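Local coordinates for probable outer membrane protein (Pseudomonas aeruginosa, PDB 3DWO) that probably carries hydrophobic compounds such as long-chain fatty acids across the outer membrane, as a beta-barrel channel of the FadL family, at residues N68-G73 and P195-S200; D76-P81 and G251-G256. All coordinates share one frame; numbering follows the deposited sequence.

Interaction 1: residues N68-G73 and P195-S200; sequences NPMTGG and PASNSS
S197 is the one residue of 195-200 that meets 68-73, and its backbone and side chain touch different partners. The close side is against G73. With no side chain in between, G73 CA lies 3.5 Å from S197 O, while S197 CB rests 3.8 Å from the same CA. G73 is buried here, and its positive phi (68°) and the nearness of S197 O both suit a residue without a CB. M70 adds a van der Waals contact to the hydroxyl: its chain, bent at chi2 and chi3, brings the terminal methyl CE 3.7 Å from S197 OG. Toward T71, on the exposed side, the direct packing loosens to 4.1 Å between T71 OG1 and S197 CB, and a water bridges the two segments. That water accepts from T71 N at 2.7 Å and is also hydrogen-bonded to T71 OG1 and, at 2.8 Å, to S197 OG. A chi1 of 69° sets T71 OG1 between its own backbone N and carbonyl carbon, where it serves both the water and the N-H of G73 (3.2 Å, 160° at the hydrogen). Beyond the pair, D178 receives the N-H of S197 and R133 donates to T71 O. The T71-G73 bond is a classic ST turn, here shaping an extracellular loop of a FadL-type barrel where it lies against the loop leading into strand 201-220.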
loop_
_atom_site.group_PDB
_atom_site.type_symbol
_atom_site.label_atom_id
_atom_site.label_comp_id
_atom_site.label_asym_id
_atom_site.label_seq_id
_atom_site.Cartn_x
_atom_site.Cartn_y
_atom_site.Cartn_z
ATOM N N ASN A 68 3.257 32.575 -6.979
ATOM C CA ASN A 68 3.769 33.105 -5.725
ATOM C C ASN A 68 4.100 31.984 -4.756
ATOM O O ASN A 68 3.447 30.942 -4.745
ATOM C CB ASN A 68 2.743 34.025 -5.050
ATOM C CG ASN A 68 2.358 35.214 -5.913
ATOM O OD1 ASN A 68 3.217 35.895 -6.473
ATOM N ND2 ASN A 68 1.058 35.475 -6.013
ATOM N N PRO A 69 5.143 32.170 -3.943
ATOM C CA PRO A 69 5.467 31.110 -2.989
ATOM C C PRO A 69 4.231 30.960 -2.096
ATOM O O PRO A 69 3.560 31.952 -1.779
ATOM C CB PRO A 69 6.655 31.691 -2.222
ATOM C CG PRO A 69 7.333 32.553 -3.257
ATOM C CD PRO A 69 6.165 33.235 -3.929
ATOM N N MET A 70 3.908 29.734 -1.713
ATOM C CA MET A 70 2.754 29.521 -0.854
ATOM C C MET A 70 3.043 30.126 0.511
ATOM O O MET A 70 4.197 30.202 0.928
ATOM C CB MET A 70 2.485 28.025 -0.684
ATOM C CG MET A 70 1.828 27.347 -1.878
ATOM S SD MET A 70 0.167 27.971 -2.130
ATOM C CE MET A 70 -0.615 27.486 -0.574
ATOM N N THR A 71 1.988 30.557 1.195
ATOM C CA THR A 71 2.094 31.118 2.537
ATOM C C THR A 71 1.229 30.237 3.444
ATOM O O THR A 71 0.642 29.255 2.987
ATOM C CB THR A 71 1.547 32.563 2.601
ATOM O OG1 THR A 71 0.126 32.534 2.426
ATOM C CG2 THR A 71 2.177 33.429 1.507
ATOM N N GLY A 72 1.144 30.589 4.722
ATOM C CA GLY A 72 0.342 29.810 5.648
ATOM C C GLY A 72 -1.089 30.302 5.745
ATOM O O GLY A 72 -1.867 29.807 6.560
ATOM N N GLY A 73 -1.436 31.281 4.916
ATOM C CA GLY A 73 -2.782 31.826 4.925
ATOM C C GLY A 73 -3.119 32.596 6.189
ATOM O O GLY A 73 -2.258 33.258 6.778
ATOM N N PRO A 195 -6.797 36.474 -4.616
ATOM C CA PRO A 195 -5.563 36.065 -3.942
ATOM C C PRO A 195 -5.708 34.658 -3.348
ATOM O O PRO A 195 -6.797 34.248 -2.940
ATOM C CB PRO A 195 -5.381 37.145 -2.880
ATOM C CG PRO A 195 -6.784 37.474 -2.512
ATOM C CD PRO A 195 -7.488 37.530 -3.856
ATOM N N ALA A 196 -4.610 33.917 -3.310
ATOM C CA ALA A 196 -4.644 32.565 -2.775
ATOM C C ALA A 196 -4.592 32.536 -1.251
ATOM O O ALA A 196 -4.170 33.498 -0.606
ATOM C CB ALA A 196 -3.484 31.753 -3.346
ATOM N N SER A 197 -5.034 31.418 -0.688
ATOM C CA SER A 197 -5.025 31.198 0.753
ATOM C C SER A 197 -5.869 32.129 1.624
ATOM O O SER A 197 -5.596 32.279 2.817
ATOM C CB SER A 197 -3.577 31.180 1.248
ATOM O OG SER A 197 -2.874 30.094 0.658
ATOM N N ASN A 198 -6.882 32.758 1.034
ATOM C CA ASN A 198 -7.787 33.606 1.801
ATOM C C ASN A 198 -8.919 32.681 2.203
ATOM O O ASN A 198 -9.293 32.619 3.371
ATOM C CB ASN A 198 -8.314 34.762 0.960
ATOM C CG ASN A 198 -7.334 35.902 0.883
ATOM O OD1 ASN A 198 -6.178 35.712 0.514
ATOM N ND2 ASN A 198 -7.784 37.092 1.236
ATOM N N SER A 199 -9.462 31.957 1.229
ATOM C CA SER A 199 -10.503 30.986 1.515
ATOM C C SER A 199 -9.746 29.679 1.763
ATOM O O SER A 199 -8.713 29.425 1.134
ATOM C CB SER A 199 -11.450 30.826 0.317
ATOM O OG SER A 199 -10.747 30.431 -0.850
ATOM N N SER A 200 -10.222 28.871 2.700
ATOM C CA SER A 200 -9.575 27.596 2.990
ATOM C C SER A 200 -10.463 26.705 3.841
ATOM O O SER A 200 -11.037 27.137 4.855
ATOM C CB SER A 200 -8.231 27.791 3.701
ATOM O OG SER A 200 -8.417 28.125 5.060
HETATM O O HOH W 1 -0.336 31.075 0.012
#

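Interaction 2: residues D76-P81 and G251-G256; sequences DGPGTP and GGLTEG. With C8E ((hydroxyethyloxy)tri(ethyloxy)octane), chain C.
D76, which faces G251 with its carboxylate, gives its backbone N-H to T80 OG1 over 2.9 Å, nearly straight at 165°. The same hydroxyl donates to G77 O at 2.6 Å, approaching in the carbonyl plane, so T80 OG1 both accepts and donates within its own loop. G77 O is gripped twice as well, since T80 N also donates to it and closes the type II beta turn from G77 to T80. With CG anti to the backbone N (chi1 -164°), the D76 carboxylate extends away from this turn to G251, and OD2 comes within 2.7 Å of G251 N and 3.4 Å of G251 CA. A CB on G251 would run into D76 O, so the bare glycine lets the D76 carbonyl come this close.

The two segments belong to the loops that follow strands 44-63 and 226-248, so the contact joins parts of the extracellular cap of a FadL-type barrel. G252 is the N-cap of helix 253-259, and its carbonyl accepts from G256 N in the first turn. L253, the first residue of the helix, points at the turn: its CD1 methyl lies 3.6 Å from P78 CD, at the CD corner of the proline ring. The other methyl, CD2, turns to a bound C8E detergent molecule and lies 4.0 Å from its C17, while L253 O is 3.4 Å from C16. Both of these detergent atoms belong to the polyether part of C8E, so it is this part that L253 meets. The side chain of L253 also rests on Y180 of helix 179-184, and T254 OG1 is hydrogen-bonded to D250 just ahead of the helix.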
loop_
_atom_site.group_PDB
_atom_site.type_symbol
_atom_site.label_atom_id
_atom_site.label_comp_id
_atom_site.label_asym_id
_atom_site.label_seq_id
_atom_site.Cartn_x
_atom_site.Cartn_y
_atom_site.Cartn_z
ATOM N N ASP A 76 -8.219 32.494 10.502
ATOM C CA ASP A 76 -9.621 32.209 10.193
ATOM C C ASP A 76 -10.154 33.112 9.070
ATOM O O ASP A 76 -11.235 33.689 9.189
ATOM C CB ASP A 76 -10.463 32.395 11.464
ATOM C CG ASP A 76 -11.848 31.773 11.360
ATOM O OD1 ASP A 76 -12.626 31.921 12.328
ATOM O OD2 ASP A 76 -12.166 31.134 10.332
ATOM N N GLY A 77 -9.392 33.237 7.986
ATOM C CA GLY A 77 -9.823 34.070 6.876
ATOM C C GLY A 77 -9.274 35.488 6.922
ATOM O O GLY A 77 -8.652 35.884 7.906
ATOM N N PRO A 78 -9.500 36.283 5.867
ATOM C CA PRO A 78 -9.023 37.671 5.787
ATOM C C PRO A 78 -9.348 38.449 7.059
ATOM O O PRO A 78 -10.415 38.267 7.652
ATOM C CB PRO A 78 -9.775 38.225 4.579
ATOM C CG PRO A 78 -9.946 37.024 3.709
ATOM C CD PRO A 78 -10.331 35.946 4.696
ATOM N N GLY A 79 -8.430 39.307 7.486
ATOM C CA GLY A 79 -8.682 40.088 8.684
ATOM C C GLY A 79 -8.151 39.487 9.972
ATOM O O GLY A 79 -7.960 40.204 10.956
ATOM N N THR A 80 -7.931 38.176 9.989
ATOM C CA THR A 80 -7.394 37.531 11.178
ATOM C C THR A 80 -5.879 37.465 11.004
ATOM O O THR A 80 -5.363 37.735 9.923
ATOM C CB THR A 80 -7.977 36.111 11.378
ATOM O OG1 THR A 80 -7.714 35.311 10.220
ATOM C CG2 THR A 80 -9.476 36.187 11.622
ATOM N N PRO A 81 -5.144 37.112 12.066
ATOM C CA PRO A 81 -3.682 37.035 11.974
ATOM C C PRO A 81 -3.146 36.077 10.911
ATOM O O PRO A 81 -3.691 34.995 10.694
ATOM C CB PRO A 81 -3.273 36.629 13.390
ATOM C CG PRO A 81 -4.448 35.825 13.857
ATOM C CD PRO A 81 -5.609 36.663 13.389
ATOM N N GLY A 251 -13.722 31.770 8.173
ATOM C CA GLY A 251 -14.430 32.948 8.619
ATOM C C GLY A 251 -15.740 32.974 7.842
ATOM O O GLY A 251 -16.366 34.020 7.684
ATOM N N GLY A 252 -16.141 31.813 7.328
ATOM C CA GLY A 252 -17.389 31.715 6.585
ATOM C C GLY A 252 -17.332 31.824 5.065
ATOM O O GLY A 252 -18.365 31.686 4.405
ATOM N N LEU A 253 -16.153 32.073 4.500
ATOM C CA LEU A 253 -16.020 32.203 3.047
ATOM C C LEU A 253 -16.460 30.971 2.283
ATOM O O LEU A 253 -17.294 31.054 1.385
ATOM C CB LEU A 253 -14.574 32.523 2.654
ATOM C CG LEU A 253 -14.055 33.912 3.029
ATOM C CD1 LEU A 253 -12.610 34.055 2.581
ATOM C CD2 LEU A 253 -14.924 34.978 2.375
ATOM N N THR A 254 -15.889 29.824 2.635
ATOM C CA THR A 254 -16.215 28.582 1.958
ATOM C C THR A 254 -17.688 28.206 2.043
ATOM O O THR A 254 -18.310 27.911 1.024
ATOM C CB THR A 254 -15.357 27.417 2.495
ATOM O OG1 THR A 254 -13.995 27.632 2.121
ATOM C CG2 THR A 254 -15.817 26.089 1.909
ATOM N N GLU A 255 -18.254 28.229 3.246
ATOM C CA GLU A 255 -19.656 27.865 3.402
ATOM C C GLU A 255 -20.552 28.856 2.676
ATOM O O GLU A 255 -21.566 28.471 2.093
ATOM C CB GLU A 255 -20.039 27.802 4.888
ATOM C CG GLU A 255 -21.349 27.065 5.135
ATOM C CD GLU A 255 -21.588 26.724 6.611
ATOM O OE1 GLU A 255 -22.493 25.910 6.891
ATOM O OE2 GLU A 255 -20.886 27.259 7.491
ATOM N N GLY A 256 -20.187 30.136 2.722
ATOM C CA GLY A 256 -20.984 31.149 2.048
ATOM C C GLY A 256 -21.051 30.875 0.553
ATOM O O GLY A 256 -22.108 30.991 -0.069
HETATM C C1 C8E C . -12.764 18.801 -4.685
HETATM C C2 C8E C . -13.166 19.769 -5.691
HETATM C C3 C8E C . -13.419 21.103 -5.165
HETATM C C4 C8E C . -13.950 21.900 -6.259
HETATM C C5 C8E C . -14.007 23.310 -5.818
HETATM C C6 C8E C . -14.413 24.155 -6.912
HETATM C C7 C8E C . -14.650 25.402 -6.202
HETATM C C8 C8E C . -15.149 26.379 -7.177
HETATM O O9 C8E C . -15.456 27.745 -6.977
HETATM C C10 C8E C . -16.447 28.112 -6.039
HETATM C C11 C8E C . -16.520 29.599 -6.124
HETATM O O12 C8E C . -16.108 30.229 -4.904
HETATM C C13 C8E C . -15.948 31.665 -5.017
HETATM C C14 C8E C . -15.565 32.650 -3.874
HETATM O O15 C8E C . -15.092 32.441 -2.506
HETATM C C16 C8E C . -16.202 32.362 -1.596
HETATM C C17 C8E C . -16.647 33.703 -0.988
HETATM O O18 C8E C . -18.004 33.965 -0.568
HETATM C C19 C8E C . -18.817 34.533 -1.629
HETATM C C20 C8E C . -20.388 34.545 -1.613
HETATM O O21 C8E C . -21.079 34.712 -2.856
#

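From the N terminus, the loop after strand 44-63 supplies 68-73 and then 76-81, a few residues apart. Interaction 1 closes a span of 121 residues when 68-73 meets 195-200, ahead of strand 201-220; interaction 2 closes 169 residues when 76-81 meets 251-256, after strand 226-248. The segments alternate along the chain, so the two closures cross rather than nest. Both lie at the same end of the barrel, with centres about 12 Å apart, and they touch: N198 O and S199 CA approach L253 CD1, while N198 also packs on P78. Together they fasten one long extracellular loop to two others.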